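HpuA (Kingella denitrificans ATCC 33394, PDB 5EC6) probably serves as an outer-membrane lipoprotein receptor that binds haemoglobin at the cell surface, as a step in the acquisition of haem iron. Local coordinates at residues V22-P27 / G78-F83; T35-R40 / T67-L72; T88-S93 / N103-Q108; G113-A118 / A140-S145; V148-G153 / I180-K185. All coordinates share one frame; numbering follows the deposited sequence. Where two conformers were deposited one is given.

Interaction 1 (V22-P27 / G78-F83); sequences VDTTSP and GKYYDF
Val22 and Thr24 meet Tyr80 through one direct backbone hydrogen bond, one water bridge and one methyl-on-ring contact. The polar part is all main chain. Val22 N donates to Tyr80 O over 2.7 Å with an N-H...O angle of 161°, and on the same pair of residues a water closes the other half: it donates to Val22 O at 2.7 Å and accepts from Tyr80 N at 3.0 Å. The water thus takes the place of a second direct bond between the two residues.

The apolar part is a CH-pi contact. Thr24 CG2 stands over one face of the Tyr80 ring, 3.8 Å from its centroid and displaced toward the CG-CD1 side, with CD1 at 3.5 Å. CG2 is anti to the Thr24 carbonyl carbon, and OG1, between the backbone N and that carbon, lies near CD1 and CE1. Val22 CB faces Tyr80 CB at 4.3 Å.

Within 22-27 an Asx turn shapes the loop: Asp23 OD1 accepts from both Thr25 N and Thr25 OG1, inside a type I turn from Asp23 to Ser26. Phe52, on strand 48-57, meets the Tyr80 ring with its plane nearly perpendicular. The chemistry implies a loop docked on the last strand of the four-stranded sheet, its backbone polarity met partly by solvent and its side-chain grip apolar.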
# COMPACT_ATOMS: atom_id res chain seq x y z
N VAL A 22 1.22 20.99 -3.71
CA VAL A 22 -0.01 21.62 -3.24
C VAL A 22 0.26 22.66 -2.17
O VAL A 22 0.94 22.40 -1.18
CB VAL A 22 -0.98 20.52 -2.71
CG1 VAL A 22 -2.28 21.14 -2.20
CG2 VAL A 22 -1.28 19.52 -3.81
N ASP A 23 -0.28 23.88 -2.33
CA ASP A 23 -0.04 24.87 -1.29
C ASP A 23 -1.09 24.75 -0.23
O ASP A 23 -2.17 25.36 -0.28
CB ASP A 23 -0.00 26.29 -1.87
CG ASP A 23 0.09 27.36 -0.82
OD1 ASP A 23 0.36 27.10 0.39
OD2 ASP A 23 -0.12 28.50 -1.23
N THR A 24 -0.77 23.98 0.81
CA THR A 24 -1.69 23.73 1.88
C THR A 24 -1.95 24.96 2.76
O THR A 24 -2.85 24.94 3.57
CB THR A 24 -1.23 22.57 2.75
OG1 THR A 24 -0.03 22.97 3.43
CG2 THR A 24 -0.96 21.33 1.89
N THR A 25 -1.18 26.04 2.59
CA THR A 25 -1.47 27.26 3.39
C THR A 25 -2.74 27.99 2.91
O THR A 25 -3.25 28.87 3.61
CB THR A 25 -0.28 28.27 3.40
OG1 THR A 25 -0.12 28.90 2.12
CG2 THR A 25 1.02 27.56 3.82
N SER A 26 -3.26 27.59 1.74
CA SER A 26 -4.54 28.13 1.25
C SER A 26 -5.63 27.89 2.28
O SER A 26 -5.75 26.80 2.83
CB SER A 26 -4.94 27.48 -0.09
OG SER A 26 -6.31 27.72 -0.38
N PRO A 27 -6.49 28.90 2.53
CA PRO A 27 -7.63 28.69 3.41
C PRO A 27 -8.63 27.64 2.88
O PRO A 27 -9.45 27.16 3.62
CB PRO A 27 -8.27 30.08 3.52
CG PRO A 27 -7.79 30.82 2.35
CD PRO A 27 -6.50 30.22 1.90
N GLY A 78 8.96 18.21 3.14
CA GLY A 78 7.88 19.00 3.68
C GLY A 78 6.83 19.40 2.62
O GLY A 78 5.75 19.93 2.99
N LYS A 79 7.11 19.15 1.34
CA LYS A 79 6.18 19.58 0.25
C LYS A 79 5.08 18.52 0.15
O LYS A 79 5.34 17.35 0.32
CB LYS A 79 6.88 19.72 -1.09
CG LYS A 79 8.01 20.76 -1.14
CD LYS A 79 7.45 22.15 -0.95
CE LYS A 79 8.49 23.25 -1.23
NZ LYS A 79 9.55 23.34 -0.20
N TYR A 80 3.87 18.96 -0.17
CA TYR A 80 2.71 18.08 -0.34
C TYR A 80 2.36 17.86 -1.80
O TYR A 80 2.42 18.79 -2.63
CB TYR A 80 1.50 18.68 0.34
CG TYR A 80 1.51 18.72 1.85
CD1 TYR A 80 2.08 19.79 2.54
CD2 TYR A 80 0.93 17.73 2.59
CE1 TYR A 80 2.08 19.83 3.90
CE2 TYR A 80 0.89 17.78 3.95
CZ TYR A 80 1.45 18.85 4.62
OH TYR A 80 1.43 18.91 5.98
N TYR A 81 1.98 16.64 -2.12
CA TYR A 81 1.64 16.23 -3.48
C TYR A 81 0.36 15.43 -3.55
O TYR A 81 0.05 14.64 -2.66
CB TYR A 81 2.76 15.42 -4.15
CG TYR A 81 4.05 16.23 -4.26
CD1 TYR A 81 4.21 17.15 -5.32
CD2 TYR A 81 5.01 16.18 -3.27
CE1 TYR A 81 5.34 17.96 -5.37
CE2 TYR A 81 6.17 16.99 -3.32
CZ TYR A 81 6.30 17.88 -4.36
OH TYR A 81 7.46 18.63 -4.40
N ASP A 82 -0.43 15.66 -4.60
CA ASP A 82 -1.61 14.81 -4.75
C ASP A 82 -1.29 13.52 -5.46
O ASP A 82 -0.26 13.35 -6.12
CB ASP A 82 -2.82 15.58 -5.32
CG ASP A 82 -2.46 16.45 -6.49
OD1 ASP A 82 -1.52 16.13 -7.20
OD2 ASP A 82 -3.15 17.48 -6.68
N PHE A 83 -2.18 12.55 -5.28
CA PHE A 83 -2.17 11.34 -6.05
C PHE A 83 -2.99 11.60 -7.31
O PHE A 83 -4.18 11.91 -7.22
CB PHE A 83 -2.77 10.21 -5.24
CG PHE A 83 -1.98 9.86 -4.01
CD1 PHE A 83 -0.76 9.20 -4.12
CD2 PHE A 83 -2.43 10.23 -2.72
CE1 PHE A 83 -0.00 8.88 -2.97
CE2 PHE A 83 -1.67 9.91 -1.59
CZ PHE A 83 -0.47 9.24 -1.71
O HOH W 1 3.49 21.88 -0.45

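Interaction 2 (T35-R40 / T67-L72); sequences TDREQR and TNQEIL
Bends at chi2 and chi3 fold the Arg37 side chain, CD and then NE being turned off an extended course, and the guanidinium comes to lie against Gln69. Gln69 is extended beyond CG: its CD is anti to CA, which carries the amide out beside the arginine. The two flat groups stack with their planes 19° apart: Gln69 OE1 lies over one guanidinium face, toward its rim and 3.8 Å from Arg37 NE, while Gln69 NE2 rests on the aliphatic part, 3.7 Å from Arg37 CD.

At the guanidinium edge, near its plane, Arg37 NH2 approaches Glu70 O at 3.3 Å. The N-H...O angle of 120° makes this a weak hydrogen bond. Ile71 CD1 fills the next position, 3.5 Å from Arg37 NH2, and also meets the Gln39 amide tip to tip, with Gln39 CD at 3.7 Å.

Gln39 is fixed from its own side. Its NE2 donates to Arg37 O at 3.0 Å and 173°, and to Thr155 OG1 beyond the segments. This contact joins the short 3-10 segment 35-37 and the loop after it to strand 65-74, which pairs through its backbone with strand 48-57, as in Glu70 with Phe52. Chemically, a cationic guanidinium lies against a neutral amide and a backbone carbonyl at the surface, so that flat stacking and apolar touch carry the contact more than the one weak bond.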
# COMPACT_ATOMS: atom_id res chain seq x y z
N THR A 35 -10.26 12.16 14.64
CA THR A 35 -9.72 10.83 14.97
C THR A 35 -10.06 9.84 13.87
O THR A 35 -9.28 8.94 13.55
CB THR A 35 -10.23 10.31 16.35
OG1 THR A 35 -11.62 10.05 16.25
CG2 THR A 35 -9.99 11.32 17.45
N ASP A 36 -11.25 10.01 13.29
CA ASP A 36 -11.75 9.14 12.27
C ASP A 36 -10.83 9.07 11.03
O ASP A 36 -10.89 8.09 10.26
CB ASP A 36 -13.13 9.69 11.85
CG ASP A 36 -13.73 8.94 10.69
OD1 ASP A 36 -14.12 7.77 10.89
OD2 ASP A 36 -13.82 9.52 9.57
N ARG A 37 -10.07 10.12 10.78
CA ARG A 37 -9.29 10.22 9.54
C ARG A 37 -7.81 10.06 9.78
O ARG A 37 -7.05 10.18 8.84
CB ARG A 37 -9.54 11.54 8.79
CG ARG A 37 -10.94 11.62 8.16
CD ARG A 37 -11.06 10.90 6.85
NE ARG A 37 -10.34 11.57 5.79
CZ ARG A 37 -9.98 10.99 4.64
NH1 ARG A 37 -10.21 9.70 4.39
NH2 ARG A 37 -9.33 11.70 3.78
N GLU A 38 -7.40 9.76 11.02
CA GLU A 38 -5.98 9.60 11.34
C GLU A 38 -5.32 8.51 10.49
O GLU A 38 -5.89 7.45 10.25
CB GLU A 38 -5.78 9.24 12.81
CG GLU A 38 -6.11 10.39 13.76
CD GLU A 38 -5.99 10.01 15.23
OE1 GLU A 38 -5.85 8.78 15.52
OE2 GLU A 38 -6.03 10.94 16.06
N GLN A 39 -4.15 8.85 9.98
CA GLN A 39 -3.43 7.96 9.06
C GLN A 39 -2.17 7.46 9.80
O GLN A 39 -1.67 8.12 10.69
CB GLN A 39 -3.03 8.69 7.78
CG GLN A 39 -4.20 9.27 7.00
CD GLN A 39 -5.06 8.18 6.43
OE1 GLN A 39 -4.62 7.40 5.61
NE2 GLN A 39 -6.27 8.07 6.92
N ARG A 40 -1.63 6.36 9.31
CA ARG A 40 -0.32 5.87 9.76
C ARG A 40 0.52 5.57 8.53
O ARG A 40 0.02 4.96 7.56
CB ARG A 40 -0.52 4.55 10.53
CG ARG A 40 0.77 3.86 10.94
CD ARG A 40 0.49 2.42 11.36
NE ARG A 40 -0.21 2.31 12.62
CZ ARG A 40 -0.78 1.17 13.03
NH1 ARG A 40 -0.79 0.05 12.25
NH2 ARG A 40 -1.36 1.15 14.21
N THR A 67 -16.65 20.82 -1.50
CA THR A 67 -15.76 20.45 -0.40
C THR A 67 -15.70 18.92 -0.31
O THR A 67 -16.73 18.24 -0.30
CB THR A 67 -16.27 21.05 0.88
OG1 THR A 67 -16.24 22.47 0.76
CG2 THR A 67 -15.39 20.65 2.04
N ASN A 68 -14.49 18.38 -0.26
CA ASN A 68 -14.32 16.93 -0.16
C ASN A 68 -13.11 16.62 0.71
O ASN A 68 -12.20 17.40 0.76
CB ASN A 68 -14.11 16.34 -1.54
CG ASN A 68 -15.41 16.30 -2.33
OD1 ASN A 68 -16.31 15.55 -1.97
ND2 ASN A 68 -15.57 17.21 -3.30
N GLN A 69 -13.13 15.45 1.31
CA GLN A 69 -11.96 14.86 2.00
C GLN A 69 -10.98 14.32 1.01
O GLN A 69 -11.36 13.65 0.02
CB GLN A 69 -12.44 13.77 2.94
CG GLN A 69 -13.24 14.28 4.09
CD GLN A 69 -13.66 13.16 5.05
OE1 GLN A 69 -13.92 11.99 4.63
NE2 GLN A 69 -13.69 13.49 6.31
N GLU A 70 -9.68 14.59 1.25
CA GLU A 70 -8.64 14.10 0.38
C GLU A 70 -7.47 13.64 1.26
O GLU A 70 -7.38 14.02 2.42
CB GLU A 70 -8.14 15.15 -0.61
CG GLU A 70 -9.24 15.60 -1.58
CD GLU A 70 -8.76 16.48 -2.69
OE1 GLU A 70 -7.57 16.46 -3.06
OE2 GLU A 70 -9.64 17.20 -3.26
N ILE A 71 -6.60 12.83 0.68
CA ILE A 71 -5.29 12.52 1.26
C ILE A 71 -4.22 13.05 0.35
O ILE A 71 -4.27 12.81 -0.85
CB ILE A 71 -5.06 11.00 1.37
CG1 ILE A 71 -6.13 10.29 2.22
CG2 ILE A 71 -3.63 10.73 1.88
CD1 ILE A 71 -6.00 10.50 3.70
N LEU A 72 -3.26 13.78 0.92
CA LEU A 72 -2.07 14.24 0.21
C LEU A 72 -0.86 13.50 0.77
O LEU A 72 -0.88 13.09 1.93
CB LEU A 72 -1.87 15.75 0.39
CG LEU A 72 -3.03 16.65 -0.02
CD1 LEU A 72 -2.73 18.13 0.29
CD2 LEU A 72 -3.31 16.42 -1.48

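Interaction 3 (T88-S93 / N103-Q108); sequences TLIMPS and NSHPMQ
The imidazole of His105 is covered on one face by Leu89 CD2 and met near its edge by the backbone N of Ile90. CD2 sits over the ring centre, 3.5 Å from the centroid and only 6° off the ring normal, a CH-pi contact with nearly ideal placement. The structure here is a loop packed on an antiparallel strand: segment 88-93 has no regular secondary structure, whereas 104-109 pairs with strands 115-118 and 188-191.

At the edge, Ile90 N donates to His105 ND1 at 3.0 Å. The N-H...N angle is 141° and the donor stands 20° out of the ring plane, so the bond is bent but clear, and it shows that ND1 is the acceptor nitrogen. On the other side of the imidazole, NE2 is hydrogen-bonded to Thr191 OG1. The ring is therefore held at both nitrogens, which fixes its rotation, while Leu89 CD2 backs the ring from one face. The His105 CB is directed toward the loop, and CG lies anti to the carbonyl carbon.

Ile90 continues past the ring. Its CB lies 3.7 Å from His105 ND1, and its CD1 touches both Ser104 O, at 3.6 Å, and Pro106 CD, at 3.9 Å, where the isoleucine crosses the proline at about a right angle. Leu89 also touches Ile117 and Thr191, so the loop is tied to both flanking strands. A water joins the two backbones farther along, donating to Thr88 O at 2.8 Å and to Pro106 O at 2.9 Å.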
# COMPACT_ATOMS: atom_id res chain seq x y z
N THR A 88 1.50 7.42 -11.05
CA THR A 88 1.11 6.05 -10.74
C THR A 88 1.77 5.04 -11.64
O THR A 88 2.37 5.38 -12.64
CB THR A 88 -0.41 5.86 -10.84
OG1 THR A 88 -0.84 6.07 -12.18
CG2 THR A 88 -1.12 6.76 -9.96
N LEU A 89 1.68 3.78 -11.25
CA LEU A 89 2.16 2.68 -12.05
C LEU A 89 1.42 2.67 -13.39
O LEU A 89 0.27 3.07 -13.49
CB LEU A 89 1.90 1.35 -11.33
CG LEU A 89 2.61 1.19 -9.99
CD1 LEU A 89 2.21 -0.16 -9.38
CD2 LEU A 89 4.11 1.29 -10.12
N ILE A 90 2.10 2.18 -14.40
CA ILE A 90 1.46 1.80 -15.65
C ILE A 90 0.40 0.73 -15.41
O ILE A 90 0.68 -0.32 -14.82
CB ILE A 90 2.48 1.26 -16.67
CG1 ILE A 90 3.62 2.27 -16.92
CG2 ILE A 90 1.77 0.91 -17.99
CD1 ILE A 90 4.84 1.67 -17.59
N MET A 91 -0.79 0.97 -15.93
CA MET A 91 -1.87 -0.03 -15.92
C MET A 91 -1.58 -1.21 -16.87
O MET A 91 -1.04 -1.01 -17.95
CB MET A 91 -3.14 0.62 -16.39
CG MET A 91 -3.43 1.96 -15.73
SD MET A 91 -4.44 1.65 -14.29
CE MET A 91 -5.95 1.33 -15.18
N PRO A 92 -1.97 -2.44 -16.49
CA PRO A 92 -1.89 -3.50 -17.50
C PRO A 92 -2.81 -3.23 -18.69
O PRO A 92 -3.84 -2.58 -18.53
CB PRO A 92 -2.37 -4.74 -16.74
CG PRO A 92 -3.22 -4.21 -15.66
CD PRO A 92 -2.56 -2.93 -15.24
N SER A 93 -2.42 -3.72 -19.87
CA SER A 93 -3.32 -3.77 -21.03
C SER A 93 -4.66 -4.47 -20.73
O SER A 93 -4.69 -5.49 -20.04
CB SER A 93 -2.64 -4.47 -22.22
OG SER A 93 -3.59 -4.88 -23.19
N ASN A 103 6.94 -4.54 -15.24
CA ASN A 103 7.87 -4.58 -14.11
C ASN A 103 8.69 -3.32 -13.88
O ASN A 103 9.43 -3.23 -12.91
CB ASN A 103 8.79 -5.77 -14.20
CG ASN A 103 8.05 -7.10 -14.20
OD1 ASN A 103 6.97 -7.24 -13.66
ND2 ASN A 103 8.67 -8.09 -14.79
N SER A 104 8.57 -2.33 -14.79
CA SER A 104 9.30 -1.07 -14.70
C SER A 104 8.36 0.05 -15.11
O SER A 104 7.53 -0.14 -16.04
CB SER A 104 10.52 -1.10 -15.63
OG SER A 104 11.30 0.06 -15.49
N HIS A 105 8.46 1.19 -14.43
CA HIS A 105 7.55 2.32 -14.58
C HIS A 105 8.29 3.63 -14.42
O HIS A 105 9.18 3.76 -13.57
CB HIS A 105 6.39 2.29 -13.58
CG HIS A 105 5.83 0.94 -13.33
ND1 HIS A 105 4.59 0.56 -13.76
CD2 HIS A 105 6.32 -0.12 -12.64
CE1 HIS A 105 4.35 -0.68 -13.41
NE2 HIS A 105 5.40 -1.12 -12.73
N PRO A 106 7.98 4.62 -15.25
CA PRO A 106 8.56 5.94 -15.02
C PRO A 106 7.95 6.64 -13.79
O PRO A 106 6.77 6.50 -13.54
CB PRO A 106 8.16 6.70 -16.31
CG PRO A 106 6.85 6.11 -16.71
CD PRO A 106 6.99 4.63 -16.35
N MET A 107 8.76 7.37 -13.04
CA MET A 107 8.28 8.18 -11.93
C MET A 107 8.00 9.58 -12.44
O MET A 107 8.67 10.05 -13.38
CB MET A 107 9.33 8.22 -10.84
CG MET A 107 9.71 6.83 -10.33
SD MET A 107 10.94 6.83 -9.00
CE MET A 107 10.05 7.48 -7.62
N GLN A 108 7.05 10.25 -11.85
CA GLN A 108 6.72 11.61 -12.29
C GLN A 108 7.70 12.59 -11.73
O GLN A 108 7.95 12.64 -10.52
CB GLN A 108 5.31 11.99 -11.89
CG GLN A 108 4.91 13.38 -12.46
CD GLN A 108 3.47 13.77 -12.24
OE1 GLN A 108 2.76 13.23 -11.40
NE2 GLN A 108 3.01 14.78 -13.00
O HOH W 2 4.44 5.04 -14.44

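Interaction 4 (G113-A118 / A140-S145)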
# COMPACT_ATOMS: atom_id res chain seq x y z
N GLY A 113 12.63 18.87 -8.31
CA GLY A 113 13.58 18.02 -8.97
C GLY A 113 13.61 16.60 -8.47
O GLY A 113 14.39 15.75 -8.94
N GLY A 114 12.77 16.33 -7.47
CA GLY A 114 12.55 14.96 -7.06
C GLY A 114 11.65 14.23 -8.04
O GLY A 114 11.30 14.72 -9.11
N LYS A 115 11.26 13.00 -7.66
CA LYS A 115 10.29 12.25 -8.45
C LYS A 115 9.35 11.52 -7.47
O LYS A 115 9.72 11.28 -6.33
CB LYS A 115 10.93 11.20 -9.36
CG LYS A 115 12.05 11.74 -10.26
CD LYS A 115 12.62 10.63 -11.12
CE LYS A 115 13.82 11.09 -11.96
NZ LYS A 115 13.49 12.30 -12.74
N MET A 116 8.20 11.13 -7.99
CA MET A 116 7.20 10.39 -7.18
C MET A 116 6.48 9.34 -7.96
O MET A 116 6.16 9.46 -9.13
CB MET A 116 6.21 11.38 -6.59
CG MET A 116 5.12 10.78 -5.73
SD MET A 116 4.04 12.10 -5.17
CE MET A 116 2.76 11.18 -4.32
N ILE A 117 6.16 8.23 -7.28
CA ILE A 117 5.20 7.29 -7.84
C ILE A 117 4.39 6.65 -6.69
O ILE A 117 4.86 6.58 -5.53
CB ILE A 117 5.94 6.20 -8.61
CG1 ILE A 117 4.96 5.45 -9.56
CG2 ILE A 117 6.68 5.28 -7.67
CD1 ILE A 117 5.57 4.75 -10.71
N ALA A 118 3.16 6.24 -7.03
CA ALA A 118 2.26 5.56 -6.11
C ALA A 118 1.48 4.50 -6.88
O ALA A 118 1.53 4.41 -8.11
CB ALA A 118 1.35 6.54 -5.44
N ALA A 140 6.87 5.63 -3.61
CA ALA A 140 8.22 6.12 -3.30
C ALA A 140 8.33 7.55 -3.73
O ALA A 140 7.73 7.95 -4.75
CB ALA A 140 9.27 5.31 -4.02
N TRP A 141 9.15 8.29 -2.98
CA TRP A 141 9.59 9.61 -3.37
C TRP A 141 11.11 9.58 -3.52
O TRP A 141 11.82 8.95 -2.71
CB TRP A 141 9.16 10.61 -2.32
CG TRP A 141 9.68 12.04 -2.48
CD1 TRP A 141 9.06 13.07 -3.10
CD2 TRP A 141 10.88 12.58 -1.88
NE1 TRP A 141 9.80 14.24 -2.97
CE2 TRP A 141 10.92 13.96 -2.21
CE3 TRP A 141 11.92 12.03 -1.14
CZ2 TRP A 141 11.96 14.78 -1.79
CZ3 TRP A 141 12.94 12.88 -0.68
CH2 TRP A 141 12.95 14.23 -1.02
N MET A 142 11.59 10.25 -4.55
CA MET A 142 13.04 10.40 -4.76
C MET A 142 13.40 11.87 -4.64
O MET A 142 12.72 12.70 -5.24
CB MET A 142 13.43 9.87 -6.12
CG MET A 142 14.91 10.09 -6.43
SD MET A 142 15.30 9.66 -8.15
CE MET A 142 15.50 7.96 -7.74
N SER A 143 14.46 12.17 -3.89
CA SER A 143 14.95 13.56 -3.77
C SER A 143 15.70 14.00 -5.05
O SER A 143 16.09 13.16 -5.89
CB SER A 143 15.85 13.76 -2.55
OG SER A 143 17.13 13.25 -2.79
N PRO A 144 15.83 15.33 -5.21
CA PRO A 144 16.74 15.82 -6.25
C PRO A 144 18.15 15.24 -6.12
O PRO A 144 18.84 15.06 -7.14
CB PRO A 144 16.70 17.34 -6.09
CG PRO A 144 15.98 17.62 -4.85
CD PRO A 144 15.13 16.43 -4.53
N SER A 145 18.56 14.91 -4.91
CA SER A 145 19.85 14.20 -4.71
C SER A 145 19.87 12.69 -4.99
O SER A 145 20.90 12.05 -4.83
CB SER A 145 20.45 14.56 -3.36
OG SER A 145 19.66 14.05 -2.30
O HOH W 3 15.43 13.14 -8.58
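Lys115 and Met142 form a hydrogen-bonded pair in an antiparallel sheet, the strands 115-118 and 140-142 running at 173° with axes 4.7 Å apart. Lys115 N donates to Met142 O, and Met142 N returns the bond to Lys115 O at 175°; Ile117 and Ala140 repeat the exchange at the next hydrogen-bonded pair, Ile117 N reaching Ala140 O at 3.0 Å. Between these pairs Met116 faces Trp141, where the strands exchange only CA-H...O contacts.

Met142 can be followed outward. CB stands beside the Lys115 backbone, 4.0 Å from O; CG is anti to the Met142 backbone N (chi1 176°). SD then reaches Lys115 CD at 4.1 Å, the two chains lying side by side and pointing the same way. CE, turned aside by chi3, goes on to Val184 of strand 174-185. Ala140 and Ile117 share this face, while Met116 and Trp141 occupy the other, where both touch Tyr73 of strand 65-74. The pair thus has a neighbour on each side of the sheet.

Beyond the strand ends the backbones stay close. Gly114 CA lies 2.9 Å from Met142 O, so the two main chains run very near each other here. Pro144 CD packs on Gly114 N. The last link is a water that donates to both Gly113 O and Ser143 O, at 2.8 Å from each.

Interaction 5 (V148-G153 / I180-K185); sequences VSLFAG and IGLRVK
Val148 and Leu150 push against Val184 and Leu182 with side chains alone, for no hydrogen bond joins the two strands. Their axes come within 8.5 Å and run at 171°, too far apart for backbone pairing, so branched apolar groups bridge the gap. Strands 148-154 and 174-185, not paired with each other, thus face one another in the buried interior as layers of a beta fold.

The main bump, Leu150 CD2, enters the dip beside the opposite backbone, 3.4 Å from Leu182 O and 3.9 Å from Arg183 CA, flanked by Leu182, whose CG is 4.4 Å away, and Val184, whose CG2 is at 4.3 Å. Leu150 chi2, 101°, lies away from the staggered values, with CD2 resting on that backbone. Next to it the two valines meet obliquely and interleave their forks: Val148 CG1 touches Val184 CG2 at 3.8 Å, and Val148 CG2 lies 4.2 Å from Val184 CG1.

The Arg183 side chain points away, its guanidinium bonded to Leu296 O and others; toward Leu150 it offers CA. Strand 136-142 adds Ala140 and Met142 against Val184, strand 298-308 brings Ser299 to Leu150 and Leu182, and strand 188-191 sets Ala189 and Thr191 on Leu182.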
# COMPACT_ATOMS: atom_id res chain seq x y z
N VAL A 148 16.09 8.04 -1.76
CA VAL A 148 14.69 7.57 -1.94
C VAL A 148 14.10 7.30 -0.57
O VAL A 148 14.76 6.74 0.31
CB VAL A 148 14.68 6.30 -2.84
CG1 VAL A 148 13.29 5.65 -2.95
CG2 VAL A 148 15.14 6.63 -4.23
N SER A 149 12.81 7.66 -0.39
CA SER A 149 12.02 7.19 0.75
C SER A 149 10.79 6.44 0.24
O SER A 149 9.93 7.04 -0.43
CB SER A 149 11.61 8.32 1.65
OG SER A 149 10.95 7.82 2.77
N LEU A 150 10.79 5.14 0.46
CA LEU A 150 9.65 4.29 0.06
C LEU A 150 8.67 4.28 1.21
O LEU A 150 9.08 4.32 2.39
CB LEU A 150 10.09 2.92 -0.34
CG LEU A 150 11.14 2.86 -1.47
CD1 LEU A 150 12.55 2.63 -0.90
CD2 LEU A 150 10.78 1.92 -2.63
N PHE A 151 7.36 4.27 0.88
CA PHE A 151 6.33 4.37 1.91
C PHE A 151 5.15 3.46 1.61
O PHE A 151 4.86 3.08 0.48
CB PHE A 151 5.80 5.82 2.06
CG PHE A 151 5.00 6.29 0.89
CD1 PHE A 151 5.62 6.84 -0.21
CD2 PHE A 151 3.61 6.18 0.90
CE1 PHE A 151 4.86 7.26 -1.31
CE2 PHE A 151 2.87 6.56 -0.20
CZ PHE A 151 3.50 7.11 -1.28
N ALA A 152 4.45 3.14 2.69
CA ALA A 152 3.11 2.52 2.65
C ALA A 152 2.35 3.15 3.81
O ALA A 152 2.80 3.14 4.95
CB ALA A 152 3.14 1.01 2.81
N GLY A 153 1.21 3.77 3.52
CA GLY A 153 0.46 4.41 4.58
C GLY A 153 -1.04 4.45 4.29
O GLY A 153 -1.48 4.28 3.16
N ILE A 180 1.78 -6.34 -3.93
CA ILE A 180 2.82 -5.91 -4.86
C ILE A 180 3.92 -5.21 -4.09
O ILE A 180 3.65 -4.43 -3.17
CB ILE A 180 2.24 -4.94 -5.90
CG1 ILE A 180 1.16 -5.63 -6.76
CG2 ILE A 180 3.34 -4.37 -6.80
CD1 ILE A 180 0.22 -4.63 -7.37
N GLY A 181 5.16 -5.53 -4.45
CA GLY A 181 6.36 -4.85 -3.95
C GLY A 181 6.91 -3.87 -4.95
O GLY A 181 6.77 -4.08 -6.17
N LEU A 182 7.48 -2.81 -4.41
CA LEU A 182 8.02 -1.70 -5.19
C LEU A 182 9.42 -1.37 -4.69
O LEU A 182 9.65 -1.18 -3.49
CB LEU A 182 7.12 -0.48 -5.07
CG LEU A 182 7.73 0.85 -5.56
CD1 LEU A 182 7.61 0.78 -7.06
CD2 LEU A 182 7.01 2.07 -5.01
N ARG A 183 10.36 -1.25 -5.64
CA ARG A 183 11.66 -0.70 -5.38
C ARG A 183 11.92 0.45 -6.40
O ARG A 183 11.14 0.65 -7.34
CB ARG A 183 12.75 -1.78 -5.51
CG ARG A 183 12.70 -2.96 -4.45
CD ARG A 183 13.78 -3.97 -4.75
NE ARG A 183 14.25 -4.79 -3.62
CZ ARG A 183 14.63 -6.05 -3.70
NH1 ARG A 183 14.55 -6.78 -4.86
NH2 ARG A 183 14.97 -6.67 -2.58
N VAL A 184 12.99 1.20 -6.17
CA VAL A 184 13.45 2.21 -7.14
C VAL A 184 14.84 1.79 -7.60
O VAL A 184 15.74 1.60 -6.78
CB VAL A 184 13.46 3.62 -6.56
CG1 VAL A 184 14.01 4.56 -7.65
CG2 VAL A 184 12.08 4.05 -6.16
N LYS A 185 14.98 1.58 -8.90
CA LYS A 185 16.28 1.27 -9.50
C LYS A 185 16.52 2.22 -10.64
O LYS A 185 15.70 2.30 -11.56
CB LYS A 185 16.28 -0.14 -10.06
CG LYS A 185 17.47 -0.39 -11.01
CD LYS A 185 17.65 -1.87 -11.32
CE LYS A 185 16.57 -2.37 -12.26
NZ LYS A 185 16.74 -3.83 -12.40

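In the fold
Interactions 1 and 2 share the sheet of strands 65-74 and 80-81, with interaction 2 nested in the chain loop that interaction 1 closes; Val22 CG1 meets Leu72 CD1 at 3.9 Å. Interaction 1 also reaches interaction 4, where Phe83 CD1 lies 3.6 Å from Ala118 CB. Strand pairing then carries on: Gln108 N lies 3.0 Å from Met116 O between interactions 3 and 4, and Trp141 O lies 2.8 Å from Ser149 N between 4 and 5, whose centres are about 11 Å apart. Interaction 5 is nearest the chain centre, about 9 Å from it, and a glycerol, probably from crystallisation, bonds Val184 O there. Interactions 2 and 3 are remote, their centres about 26 Å apart.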